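Local atomic coordinates of AvrRxo1-ORF1 (Xanthomonas oryzae pv. oryzicola, PDB entry 4Z8T), a protein that acts as a type III effector with a polynucleotide kinase domain, probably a P-loop phosphotransferase, and forms a complex with its partner AvrRxo1-ORF2. Residues R71-T76 with D157-R162; E181-D186 with R241-A246; A187-S192 with V212-F217; A219-R224 with E271-P276; K287-E292 with K320-A325. All coordinates share one frame; numbering follows the deposited sequence.

Contact 1 of 5, residues R71-T76 with D157-R162; sequences RGNTAT and DKRLSR. With SO4 (sulfate ion), chain C; SO4 (sulfate ion), chain E.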
# COMPACT_ATOMS: atom_id res chain seq x y z
N ARG A 71 11.18 14.86 -16.53
CA ARG A 71 10.44 14.96 -15.28
C ARG A 71 10.78 13.80 -14.36
O ARG A 71 10.90 12.67 -14.81
CB ARG A 71 8.94 14.91 -15.59
CG ARG A 71 8.03 15.08 -14.39
CD ARG A 71 6.56 15.24 -14.80
NE ARG A 71 5.76 15.63 -13.65
CZ ARG A 71 5.12 14.79 -12.84
NH1 ARG A 71 5.18 13.48 -13.04
NH2 ARG A 71 4.44 15.27 -11.80
N GLY A 72 10.90 14.08 -13.07
CA GLY A 72 10.99 12.99 -12.11
C GLY A 72 11.73 13.40 -10.87
O GLY A 72 12.51 14.36 -10.88
N ASN A 73 11.49 12.65 -9.79
CA ASN A 73 12.10 12.94 -8.51
C ASN A 73 13.61 12.71 -8.51
O ASN A 73 14.18 12.11 -9.42
CB ASN A 73 11.44 12.07 -7.43
CG ASN A 73 11.69 12.58 -6.03
OD1 ASN A 73 11.89 13.78 -5.81
ND2 ASN A 73 11.65 11.67 -5.05
N THR A 74 14.24 13.20 -7.46
CA THR A 74 15.68 13.05 -7.25
C THR A 74 16.14 11.60 -7.33
O THR A 74 15.54 10.71 -6.72
CB THR A 74 16.02 13.63 -5.87
OG1 THR A 74 15.53 14.98 -5.80
CG2 THR A 74 17.51 13.64 -5.64
N ALA A 75 17.23 11.36 -8.06
CA ALA A 75 17.91 10.06 -8.07
C ALA A 75 16.99 8.91 -8.43
O ALA A 75 17.04 7.84 -7.80
CB ALA A 75 18.63 9.80 -6.73
N THR A 76 16.19 9.12 -9.47
CA THR A 76 15.28 8.08 -9.96
C THR A 76 15.82 7.36 -11.19
O THR A 76 15.17 6.44 -11.70
CB THR A 76 13.90 8.67 -10.30
OG1 THR A 76 14.07 9.83 -11.14
CG2 THR A 76 13.15 9.07 -9.04
N ASP A 157 15.92 19.95 -17.18
CA ASP A 157 16.27 18.85 -16.32
C ASP A 157 15.95 19.28 -14.89
O ASP A 157 16.82 19.75 -14.17
CB ASP A 157 17.77 18.62 -16.48
CG ASP A 157 18.27 17.44 -15.71
OD1 ASP A 157 17.44 16.64 -15.24
OD2 ASP A 157 19.51 17.32 -15.58
N LYS A 158 14.68 19.14 -14.50
CA LYS A 158 14.19 19.60 -13.21
C LYS A 158 13.16 18.59 -12.76
O LYS A 158 12.71 17.76 -13.57
CB LYS A 158 13.49 20.96 -13.34
CG LYS A 158 14.39 22.12 -13.73
CD LYS A 158 13.57 23.40 -13.76
CE LYS A 158 14.38 24.58 -14.23
NZ LYS A 158 13.67 25.84 -13.91
N ARG A 159 12.78 18.64 -11.49
CA ARG A 159 11.78 17.70 -11.00
C ARG A 159 10.46 17.84 -11.76
O ARG A 159 9.82 16.82 -12.07
CB ARG A 159 11.55 17.88 -9.50
CG ARG A 159 10.62 16.80 -8.91
CD ARG A 159 10.46 16.90 -7.40
NE ARG A 159 11.72 16.62 -6.71
CZ ARG A 159 12.55 17.55 -6.25
NH1 ARG A 159 12.26 18.83 -6.42
NH2 ARG A 159 13.69 17.20 -5.66
N LEU A 160 10.06 19.09 -12.03
CA LEU A 160 8.84 19.41 -12.78
C LEU A 160 7.62 18.75 -12.17
O LEU A 160 6.76 18.23 -12.90
CB LEU A 160 8.98 19.03 -14.26
CG LEU A 160 10.14 19.69 -15.02
CD1 LEU A 160 10.31 19.08 -16.40
CD2 LEU A 160 9.94 21.20 -15.12
N SER A 161 7.52 18.77 -10.85
CA SER A 161 6.47 18.00 -10.20
C SER A 161 5.10 18.64 -10.39
O SER A 161 4.15 17.97 -10.81
CB SER A 161 6.79 17.72 -8.72
OG SER A 161 6.96 18.89 -7.94
N ARG A 162 5.00 19.95 -10.15
CA ARG A 162 3.69 20.57 -9.95
C ARG A 162 3.03 21.18 -11.18
O ARG A 162 3.70 21.49 -12.17
CB ARG A 162 3.77 21.60 -8.83
CG ARG A 162 4.33 20.99 -7.56
CD ARG A 162 4.04 21.82 -6.34
NE ARG A 162 4.83 21.34 -5.22
CZ ARG A 162 4.42 20.41 -4.36
NH1 ARG A 162 5.22 20.03 -3.38
NH2 ARG A 162 3.21 19.87 -4.49
S SO4 C . 9.59 21.05 -7.78
O1 SO4 C . 9.15 20.23 -8.90
O2 SO4 C . 9.71 20.25 -6.56
O3 SO4 C . 8.63 22.13 -7.53
O4 SO4 C . 10.89 21.65 -8.09
S SO4 E . 18.41 14.83 -9.80
O1 SO4 E . 19.57 14.56 -10.64
O2 SO4 E . 17.47 13.72 -9.97
O3 SO4 E . 17.79 16.07 -10.28
O4 SO4 E . 18.81 15.04 -8.41
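The opening of a probable P-loop (Walker A), leaving strand 66-71, meets the loop that follows the neighbouring parallel strand 154-157. The tightly enclosed side is that of R71, which is buried. Its extended side chain, CG anti to the backbone N (chi1 -177°), runs alongside L160 and S161 and gives one guanidinium edge to two successive carbonyls. R71 NE reaches L160 O at 2.9 Å from above the carbonyl plane. R71 NH2 meets S161 O at 2.9 Å on a lone pair, within the guanidinium plane. A salt bridge from NH1 to D184 helps fix the rotation of this buried cation. Beside it, the G72 N to R159 O bond of 3.1 Å ties the two backbones, with G72 at angles only glycine adopts easily.

The looser, partly exposed side belongs to R159, whose chain bends at chi3 (-66°) so that its guanidinium fans out. R159 NE donates to N73 OD1 (3.0 Å), R159 NH2 to T74 OG1 and also to S98 O of AvrRxo1-ORF2. R159 NH1 turns to one sulfate, while A75 N holds a second; both ions probably come from the crystallisation liquor. On the first, a single oxygen, O1, accepts from both S161 N (2.9 Å) and S161 OG (2.7 Å).

Contact 2 of 5, residues E181-D186 with R241-A246; sequences ELCDID and RLFGTA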
# COMPACT_ATOMS: atom_id res chain seq x y z
N GLU A 181 8.93 17.22 -25.74
CA GLU A 181 9.20 15.80 -25.69
C GLU A 181 9.48 15.50 -24.23
O GLU A 181 10.52 15.89 -23.70
CB GLU A 181 10.42 15.45 -26.55
CG GLU A 181 10.67 13.97 -26.70
CD GLU A 181 9.64 13.28 -27.60
OE1 GLU A 181 8.93 13.96 -28.39
OE2 GLU A 181 9.56 12.02 -27.51
N LEU A 182 8.55 14.83 -23.57
CA LEU A 182 8.63 14.67 -22.12
C LEU A 182 8.84 13.22 -21.76
O LEU A 182 8.05 12.34 -22.16
CB LEU A 182 7.37 15.22 -21.45
CG LEU A 182 7.52 15.42 -19.93
CD1 LEU A 182 6.69 16.61 -19.48
CD2 LEU A 182 7.13 14.18 -19.13
N CYS A 183 9.90 12.95 -21.01
CA CYS A 183 10.11 11.65 -20.40
C CYS A 183 9.94 11.85 -18.91
O CYS A 183 10.52 12.76 -18.33
CB CYS A 183 11.52 11.12 -20.67
SG CYS A 183 11.67 10.31 -22.28
N ASP A 184 9.11 11.00 -18.31
CA ASP A 184 8.75 11.09 -16.91
C ASP A 184 9.26 9.79 -16.28
O ASP A 184 8.94 8.70 -16.75
CB ASP A 184 7.23 11.18 -16.83
CG ASP A 184 6.71 11.51 -15.45
OD1 ASP A 184 7.52 11.73 -14.52
OD2 ASP A 184 5.47 11.55 -15.31
N ILE A 185 10.10 9.92 -15.26
CA ILE A 185 10.85 8.78 -14.73
C ILE A 185 10.53 8.62 -13.25
O ILE A 185 10.69 9.55 -12.47
CB ILE A 185 12.37 9.01 -14.89
CG1 ILE A 185 12.74 9.17 -16.39
CG2 ILE A 185 13.14 7.82 -14.30
CD1 ILE A 185 13.05 10.60 -16.82
N ASP A 186 10.07 7.43 -12.88
CA ASP A 186 9.67 7.14 -11.51
C ASP A 186 10.48 6.01 -10.90
O ASP A 186 10.81 5.04 -11.59
CB ASP A 186 8.20 6.72 -11.44
CG ASP A 186 7.72 6.55 -10.03
OD1 ASP A 186 7.29 7.56 -9.44
OD2 ASP A 186 7.80 5.42 -9.48
N ARG A 241 6.32 9.93 -22.42
CA ARG A 241 6.58 8.54 -22.02
C ARG A 241 6.84 8.50 -20.54
O ARG A 241 7.56 9.37 -20.01
CB ARG A 241 7.80 7.98 -22.76
CG ARG A 241 7.53 7.63 -24.21
CD ARG A 241 8.82 7.19 -24.91
NE ARG A 241 9.69 8.34 -25.15
CZ ARG A 241 11.00 8.25 -25.32
NH1 ARG A 241 11.59 7.06 -25.28
NH2 ARG A 241 11.72 9.34 -25.52
N LEU A 242 6.28 7.50 -19.87
CA LEU A 242 6.46 7.32 -18.44
C LEU A 242 7.19 6.02 -18.21
O LEU A 242 6.75 4.98 -18.67
CB LEU A 242 5.09 7.20 -17.76
CG LEU A 242 5.10 6.74 -16.28
CD1 LEU A 242 5.89 7.70 -15.38
CD2 LEU A 242 3.64 6.66 -15.83
N PHE A 243 8.30 6.07 -17.48
CA PHE A 243 9.05 4.86 -17.18
C PHE A 243 9.02 4.66 -15.69
O PHE A 243 9.22 5.61 -14.95
CB PHE A 243 10.52 4.99 -17.63
CG PHE A 243 10.68 5.09 -19.12
CD1 PHE A 243 10.76 3.95 -19.90
CD2 PHE A 243 10.72 6.33 -19.74
CE1 PHE A 243 10.90 4.05 -21.29
CE2 PHE A 243 10.87 6.43 -21.12
CZ PHE A 243 10.95 5.31 -21.89
N GLY A 244 8.75 3.43 -15.26
CA GLY A 244 8.70 3.10 -13.85
C GLY A 244 9.71 2.02 -13.57
O GLY A 244 10.35 1.52 -14.49
N THR A 245 9.85 1.66 -12.30
CA THR A 245 10.90 0.74 -11.89
C THR A 245 10.31 -0.59 -11.45
O THR A 245 9.48 -0.64 -10.54
CB THR A 245 11.74 1.36 -10.76
OG1 THR A 245 12.26 2.63 -11.19
CG2 THR A 245 12.92 0.42 -10.39
N ALA A 246 10.72 -1.66 -12.12
CA ALA A 246 10.31 -3.01 -11.74
C ALA A 246 11.00 -3.45 -10.46
O ALA A 246 11.89 -2.77 -9.96
CB ALA A 246 10.62 -3.97 -12.86
O HOH W 1 8.59 11.16 -24.95
O HOH W 2 8.63 2.93 -10.12
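Four backbone hydrogen bonds join the two strands, each donor nearly along its acceptor's C=O axis: R241 N to L182 O, D184 N to R241 O, F243 N to D184 O, and D186 N to F243 O. The straightest is F243 N to D184 O, 2.8 Å. Past them T245 OG1 donates to D186 O (2.8 Å), on a lone pair in the carbonyl plane. C183, R241 and F243 share one face of the sheet. There C183 SG sits over one face of the R241 guanidinium, 3.4 Å from R241 NH2, and touches the F243 ring at its edge, 4.1 Å from F243 CE2, a Cys sulfur-aromatic contact. These are neighbouring parallel strands, inclined by 18°, in the central sheet of what is probably a P-loop kinase fold. On the other face D184 lies side by side with L242, its OD2 3.9 Å from L242 CD1.

Second-shell groups set the polar ends. The R241 chain bends at chi3, NH1 going to K85 O, while a water bridges NE to E181 OE2 and L182 O; the E181 to R241 salt bridge itself is long. The buried D184 carboxylate takes Y240, R71 and R224, and D186 takes R224 and R221. K251 NZ hydrogen-bonds to T245 OG1.

Contact 3 of 5, residues A187-S192 with V212-F217; sequences APLENS and VVSSGF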
# COMPACT_ATOMS: atom_id res chain seq x y z
N ALA A 187 10.79 6.14 -9.62
CA ALA A 187 11.31 5.04 -8.82
C ALA A 187 10.68 5.10 -7.44
O ALA A 187 10.25 6.17 -7.00
CB ALA A 187 12.83 5.13 -8.71
N PRO A 188 10.63 3.96 -6.75
CA PRO A 188 10.13 3.97 -5.37
C PRO A 188 10.95 4.93 -4.52
O PRO A 188 12.13 5.15 -4.82
CB PRO A 188 10.37 2.53 -4.90
CG PRO A 188 10.37 1.72 -6.15
CD PRO A 188 10.92 2.60 -7.24
N LEU A 189 10.32 5.50 -3.50
CA LEU A 189 11.00 6.48 -2.66
C LEU A 189 12.29 5.94 -2.09
O LEU A 189 13.29 6.65 -2.06
CB LEU A 189 10.07 6.93 -1.53
CG LEU A 189 10.64 7.89 -0.49
CD1 LEU A 189 11.25 9.13 -1.12
CD2 LEU A 189 9.52 8.30 0.47
N GLU A 190 12.27 4.70 -1.62
CA GLU A 190 13.48 4.11 -1.07
C GLU A 190 14.62 4.06 -2.10
O GLU A 190 15.80 4.20 -1.74
CB GLU A 190 13.18 2.72 -0.53
CG GLU A 190 14.02 2.32 0.65
CD GLU A 190 13.42 1.15 1.41
OE1 GLU A 190 12.81 0.27 0.76
OE2 GLU A 190 13.56 1.12 2.65
N ASN A 191 14.28 3.88 -3.37
CA ASN A 191 15.31 3.86 -4.40
C ASN A 191 15.97 5.22 -4.52
O ASN A 191 17.16 5.32 -4.74
CB ASN A 191 14.75 3.43 -5.77
CG ASN A 191 14.57 1.94 -5.88
OD1 ASN A 191 14.45 1.24 -4.87
ND2 ASN A 191 14.57 1.43 -7.12
N SER A 192 15.17 6.27 -4.41
CA SER A 192 15.72 7.61 -4.45
C SER A 192 16.59 7.89 -3.24
O SER A 192 17.61 8.54 -3.36
CB SER A 192 14.62 8.68 -4.54
OG SER A 192 14.05 8.69 -5.84
N VAL A 212 13.28 16.85 1.17
CA VAL A 212 13.31 17.19 -0.25
C VAL A 212 12.93 15.99 -1.11
O VAL A 212 12.16 16.09 -2.06
CB VAL A 212 14.70 17.70 -0.64
CG1 VAL A 212 14.85 17.86 -2.17
CG2 VAL A 212 14.98 19.04 0.07
N VAL A 213 13.50 14.83 -0.78
CA VAL A 213 13.25 13.63 -1.57
C VAL A 213 11.83 13.10 -1.36
O VAL A 213 11.16 12.69 -2.32
CB VAL A 213 14.31 12.56 -1.23
CG1 VAL A 213 14.15 11.34 -2.15
CG2 VAL A 213 15.71 13.16 -1.39
N SER A 214 11.35 13.13 -0.13
CA SER A 214 10.00 12.65 0.16
C SER A 214 8.92 13.58 -0.39
O SER A 214 7.98 13.13 -1.05
CB SER A 214 9.81 12.43 1.66
OG SER A 214 8.55 11.82 1.91
N SER A 215 9.06 14.87 -0.15
CA SER A 215 8.06 15.79 -0.67
C SER A 215 8.11 15.82 -2.20
O SER A 215 7.07 15.96 -2.85
CB SER A 215 8.24 17.19 -0.08
OG SER A 215 7.71 17.20 1.24
N GLY A 216 9.29 15.64 -2.76
CA GLY A 216 9.42 15.54 -4.21
C GLY A 216 8.69 14.33 -4.76
O GLY A 216 8.07 14.40 -5.83
N PHE A 217 8.79 13.22 -4.05
CA PHE A 217 8.14 11.97 -4.43
C PHE A 217 6.63 12.14 -4.41
O PHE A 217 5.94 11.76 -5.36
CB PHE A 217 8.56 10.89 -3.44
CG PHE A 217 7.82 9.59 -3.58
CD1 PHE A 217 8.24 8.63 -4.48
CD2 PHE A 217 6.75 9.29 -2.74
CE1 PHE A 217 7.58 7.42 -4.58
CE2 PHE A 217 6.09 8.07 -2.84
CZ PHE A 217 6.51 7.15 -3.77
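Apolar contact joins the start of helix 189-198, with the A187-P188 turn that leads into it from strand 179-185, to the middle of helix 210-222. The aromatic part is a CH-pi contact: L189 CB stands over the centre of the F217 ring, 3.9 Å from the centroid and 10° off the ring normal. The ring is brought there with CG anti to the backbone N (chi1 172°). The F217 CE1 corner runs up to the helix start, 3.5 Å from L189 N, and A187 O lies at the ring edge, in plane, 3.8 Å from F217 CE1.

The aliphatic part spreads from the same leucine. L189 also carries CG anti to its backbone N (chi1 176°), which sends its two methyls across to the other helix. L189 CD1 meets V213 CG1 at 3.8 Å, the two side chains crossing obliquely. L189 CD2 reaches S214 OG at 3.9 Å. One turn on, S192 CB closes on the same V213 methyl, CG1, at 3.6 Å.

Two polar groups look past the interface, toward the probable P-loop: S192 OG hydrogen-bonds to T74 O, and V213 O accepts from N73 ND2. On another side of helix 210-222, S215 OG bonds to E77 and Y78 of AvrRxo1-ORF2.

The two segments thus meet through carbon surfaces and a CH-pi contact, which leaves S192 OG and V213 O for their bonds to T74 and N73 of the probable P-loop.

Contact 4 of 5, residues A219-R224 with E271-P276; sequences AVRSNR and EKITSP. With SO4 (sulfate ion), chain F.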
# COMPACT_ATOMS: atom_id res chain seq x y z
N ALA A 219 4.89 14.92 -4.58
CA ALA A 219 4.49 15.87 -5.61
C ALA A 219 4.53 15.26 -7.01
O ALA A 219 3.60 15.45 -7.80
CB ALA A 219 5.35 17.09 -5.55
N VAL A 220 5.60 14.55 -7.32
CA VAL A 220 5.74 14.02 -8.67
C VAL A 220 4.68 12.96 -8.97
O VAL A 220 4.13 12.92 -10.07
CB VAL A 220 7.18 13.50 -8.96
CG1 VAL A 220 7.40 12.14 -8.37
CG2 VAL A 220 7.45 13.49 -10.47
N ARG A 221 4.34 12.14 -7.98
CA ARG A 221 3.32 11.14 -8.19
C ARG A 221 1.92 11.75 -8.23
O ARG A 221 1.12 11.39 -9.09
CB ARG A 221 3.43 10.04 -7.13
CG ARG A 221 4.64 9.15 -7.38
CD ARG A 221 4.35 7.77 -6.95
NE ARG A 221 5.44 6.84 -7.25
CZ ARG A 221 5.54 5.64 -6.70
NH1 ARG A 221 4.61 5.25 -5.83
NH2 ARG A 221 6.56 4.86 -7.01
N SER A 222 1.63 12.66 -7.30
CA SER A 222 0.28 13.21 -7.19
C SER A 222 -0.15 14.00 -8.42
O SER A 222 -1.35 14.08 -8.75
CB SER A 222 0.15 14.10 -5.95
OG SER A 222 0.29 13.32 -4.77
N ASN A 223 0.82 14.60 -9.11
CA ASN A 223 0.52 15.44 -10.27
C ASN A 223 0.82 14.79 -11.61
O ASN A 223 0.70 15.43 -12.64
CB ASN A 223 1.27 16.76 -10.15
CG ASN A 223 0.74 17.60 -9.02
OD1 ASN A 223 -0.42 18.04 -9.06
ND2 ASN A 223 1.56 17.84 -8.01
N ARG A 224 1.20 13.51 -11.59
CA ARG A 224 1.57 12.81 -12.80
C ARG A 224 0.45 12.71 -13.84
O ARG A 224 0.67 12.94 -15.03
CB ARG A 224 2.07 11.41 -12.42
CG ARG A 224 2.48 10.52 -13.58
CD ARG A 224 3.45 9.49 -13.08
NE ARG A 224 4.82 10.02 -13.01
CZ ARG A 224 5.72 9.70 -12.08
NH1 ARG A 224 5.40 8.87 -11.10
NH2 ARG A 224 6.95 10.22 -12.15
N GLU A 271 -1.11 2.06 -11.97
CA GLU A 271 -1.91 2.23 -10.76
C GLU A 271 -1.02 2.63 -9.58
O GLU A 271 -1.35 3.52 -8.80
CB GLU A 271 -2.71 0.95 -10.46
CG GLU A 271 -3.65 1.08 -9.25
CD GLU A 271 -4.51 -0.15 -9.03
OE1 GLU A 271 -4.35 -1.15 -9.77
OE2 GLU A 271 -5.35 -0.13 -8.09
N LYS A 272 0.11 1.98 -9.46
CA LYS A 272 0.97 2.29 -8.37
C LYS A 272 1.67 3.66 -8.38
O LYS A 272 1.72 4.34 -7.41
CB LYS A 272 1.97 1.13 -8.20
CG LYS A 272 2.91 1.24 -7.10
CD LYS A 272 4.03 0.22 -7.21
CE LYS A 272 3.61 -1.11 -6.64
NZ LYS A 272 2.63 -0.94 -5.52
N ILE A 273 2.18 4.02 -9.53
CA ILE A 273 3.09 5.17 -9.58
C ILE A 273 2.38 6.49 -9.87
O ILE A 273 3.02 7.51 -10.15
CB ILE A 273 4.31 4.91 -10.52
CG1 ILE A 273 3.91 4.94 -11.99
CG2 ILE A 273 5.01 3.58 -10.12
CD1 ILE A 273 5.09 4.73 -12.96
N THR A 274 1.06 6.48 -9.77
CA THR A 274 0.27 7.70 -9.87
C THR A 274 -0.30 8.09 -8.50
O THR A 274 -1.15 8.99 -8.40
CB THR A 274 -0.87 7.54 -10.89
OG1 THR A 274 -1.61 6.35 -10.57
CG2 THR A 274 -0.33 7.41 -12.31
N SER A 275 0.20 7.43 -7.46
CA SER A 275 -0.23 7.63 -6.07
C SER A 275 0.96 7.59 -5.11
O SER A 275 1.87 6.79 -5.28
CB SER A 275 -1.24 6.52 -5.72
OG SER A 275 -1.17 6.17 -4.35
N PRO A 276 0.96 8.46 -4.09
CA PRO A 276 2.11 8.51 -3.17
C PRO A 276 2.15 7.47 -2.03
O PRO A 276 3.12 7.47 -1.26
CB PRO A 276 2.01 9.92 -2.58
CG PRO A 276 0.55 10.24 -2.64
CD PRO A 276 0.02 9.56 -3.87
S SO4 F . 6.37 2.02 -4.75
O1 SO4 F . 6.73 0.67 -4.33
O2 SO4 F . 4.92 2.18 -4.76
O3 SO4 F . 6.88 2.27 -6.09
O4 SO4 F . 6.94 2.99 -3.81
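R221 leaves helix 210-222 with CG anti to the carbonyl carbon (chi1 -73°) and bends at chi2, which lays its long chain across the turn that follows helix 267-272. R224, starting the next helix, has CG anti to the backbone N (chi1 179°) and bends at chi3 (-83°), which brings its guanidinium edge to the same turn.

Each arginine takes one carbonyl there. R221 NH1 donates to S275 O at 3.2 Å, nearly along the C=O axis and in the guanidinium plane. R224 NH1 donates to I273 O at 2.9 Å, the acceptor again in the plane of the flat group. I273 also covers R221: its CA lies over one guanidinium face, offset toward the rim, and I273 CG2 touches R221 NH2 at 3.7 Å. The R221 CD methylene is pressed close to S275 O, 3.1 Å away. At the outer margin, S222 OG, which hydrogen-bonds to V218 O one turn back in its helix, packs on P276 CG at 3.8 Å.

Beyond the turn R221 NH2 binds a sulfate O3 at 2.8 Å, and R221 NH1 binds O2 of the same ion at 3.3 Å; K272 CG lies alongside O2. Salt bridges reach back to the sheet, R221 to D186, and R224 to both D184 and D186.

Two cations thus each take a carbonyl of the turn that ends helix 267-272, and the aspartates D184 and D186 probably balance their charge. The sulfate, though likely from the crystallisation liquor, suggests that the R221 end can hold an anion.

Contact 5 of 5, residues K287-E292 with K320-A325; sequences KVIDKE and KSWSAA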
# COMPACT_ATOMS: atom_id res chain seq x y z
N LYS A 287 12.71 4.89 9.68
CA LYS A 287 13.21 3.54 9.43
C LYS A 287 14.74 3.48 9.55
O LYS A 287 15.46 4.29 8.94
CB LYS A 287 12.78 3.07 8.04
CG LYS A 287 13.26 1.69 7.66
CD LYS A 287 12.72 0.65 8.62
CE LYS A 287 13.26 -0.74 8.32
NZ LYS A 287 14.73 -0.85 8.59
N VAL A 288 15.25 2.52 10.33
CA VAL A 288 16.68 2.42 10.55
C VAL A 288 17.38 1.56 9.51
O VAL A 288 16.93 0.46 9.19
CB VAL A 288 16.99 1.89 11.97
CG1 VAL A 288 18.46 1.52 12.10
CG2 VAL A 288 16.61 2.93 13.00
N ILE A 289 18.48 2.08 8.97
CA ILE A 289 19.30 1.30 8.05
C ILE A 289 20.04 0.23 8.84
O ILE A 289 21.07 0.52 9.48
CB ILE A 289 20.30 2.20 7.33
CG1 ILE A 289 19.55 3.27 6.52
CG2 ILE A 289 21.20 1.39 6.41
CD1 ILE A 289 20.48 4.36 5.97
N ASP A 290 19.52 -0.99 8.81
CA ASP A 290 20.16 -2.12 9.50
C ASP A 290 20.61 -3.20 8.52
O ASP A 290 20.43 -3.05 7.31
CB ASP A 290 19.24 -2.72 10.59
CG ASP A 290 17.89 -3.20 10.05
OD1 ASP A 290 17.70 -3.29 8.82
OD2 ASP A 290 17.00 -3.51 10.88
N LYS A 291 21.20 -4.28 9.03
CA LYS A 291 21.66 -5.36 8.16
C LYS A 291 20.53 -5.88 7.29
O LYS A 291 20.71 -6.15 6.10
CB LYS A 291 22.24 -6.52 8.99
CG LYS A 291 22.76 -7.68 8.14
CD LYS A 291 22.93 -8.95 8.98
CE LYS A 291 23.60 -10.07 8.19
NZ LYS A 291 22.83 -10.51 7.00
N GLU A 292 19.34 -6.00 7.88
CA GLU A 292 18.20 -6.53 7.16
C GLU A 292 17.83 -5.65 5.97
O GLU A 292 17.66 -6.14 4.86
CB GLU A 292 17.00 -6.69 8.09
CG GLU A 292 15.68 -7.00 7.40
CD GLU A 292 15.82 -8.01 6.27
OE1 GLU A 292 16.51 -9.04 6.44
OE2 GLU A 292 15.24 -7.75 5.19
N LYS A 320 21.61 4.36 11.46
CA LYS A 320 20.91 5.63 11.38
C LYS A 320 19.58 5.48 10.64
O LYS A 320 19.43 4.59 9.80
CB LYS A 320 21.80 6.67 10.69
CG LYS A 320 23.08 7.01 11.46
CD LYS A 320 23.81 8.21 10.85
CE LYS A 320 24.95 8.71 11.75
NZ LYS A 320 26.00 7.66 11.97
N SER A 321 18.63 6.35 10.95
CA SER A 321 17.36 6.38 10.22
C SER A 321 17.62 6.95 8.84
O SER A 321 18.63 7.61 8.63
CB SER A 321 16.33 7.26 10.93
OG SER A 321 16.72 8.63 10.94
N TRP A 322 16.70 6.72 7.90
CA TRP A 322 16.85 7.36 6.58
C TRP A 322 17.01 8.87 6.73
O TRP A 322 17.82 9.48 6.04
CB TRP A 322 15.62 7.09 5.71
CG TRP A 322 15.54 5.76 5.03
CD1 TRP A 322 14.54 4.83 5.16
CD2 TRP A 322 16.46 5.22 4.07
NE1 TRP A 322 14.79 3.75 4.36
CE2 TRP A 322 15.96 3.96 3.68
CE3 TRP A 322 17.64 5.68 3.50
CZ2 TRP A 322 16.61 3.15 2.75
CZ3 TRP A 322 18.29 4.88 2.58
CH2 TRP A 322 17.78 3.63 2.21
N SER A 323 16.23 9.48 7.61
CA SER A 323 16.29 10.93 7.79
C SER A 323 17.65 11.37 8.31
O SER A 323 18.26 12.29 7.76
CB SER A 323 15.19 11.39 8.75
OG SER A 323 15.23 12.79 8.89
N ALA A 324 18.14 10.71 9.34
CA ALA A 324 19.45 11.02 9.89
C ALA A 324 20.59 10.78 8.88
O ALA A 324 21.54 11.57 8.79
CB ALA A 324 19.69 10.23 11.16
N ALA A 325 20.47 9.69 8.13
CA ALA A 325 21.46 9.33 7.12
C ALA A 325 21.55 10.39 6.02
O ALA A 325 22.62 10.88 5.70
CB ALA A 325 21.13 7.98 6.53
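K287 O is held twice, by one conventional hydrogen bond and one CA-H...O contact. W322 N donates to K287 O at 2.9 Å, nearly along the C=O axis, and S321 CA closes in on it at 3.1 Å. The return grip is on K320 O, which takes I289 N at 2.8 Å in an almost straight bond (170° at the hydrogen), the donor standing above the carbonyl plane. Together the two bonds form a single isolated beta bridge between V288 and S321, just ahead of helices 291-298 and 322-331.

Side chains close one flank. I289 carries CG1 anti to its carbonyl carbon (chi1 -60°), so that CG1 lies over one face of the W322 indole, toward its rim. I289 CD1 goes further, to A325 CB at 3.7 Å. K287 runs side by side with the indole, its CB 3.8 Å from W322 CD1. L193 and L197 of helix 189-198 also touch W322, whose NE1 makes a weak hydrogen bond to E190.

Both helix starts are capped. S321 OG, in the crowded position between backbone N and carbonyl carbon (chi1 66°), accepts from A324 N at 3.0 Å, and D290 OD1 caps L293 N. K287 NZ curls back onto V288 O at 2.6 Å and pairs with D290 only at long range.

Two backbone bonds tie the starts of the two capped helices and I289 packs on the indole, so what joins the segments is backbone bonding and apolar contact, with no salt bridge between them.

How the contacts relate
Contacts 1 to 4 cluster about one sheet, their centres 10 to 14 Å apart. Contact 2 is within the sheet; contact 1 lies at the carboxyl ends of strands 66-71 and 154-157, and touches contact 2 through R71 and strand 179-185. Contacts 3 and 4 share helix 210-222, and contact 4 crosses contact 2 along the chain, with D186 bridging to R221 and R224. Contact 3 lies, in sequence, between the two strands of contact 2. Contact 5 comes last, about 24 Å between centres from contact 1, but meets contact 3 through E190 and W322. The C-terminal helices thus reach the probable nucleotide-binding core by way of helix 189-198.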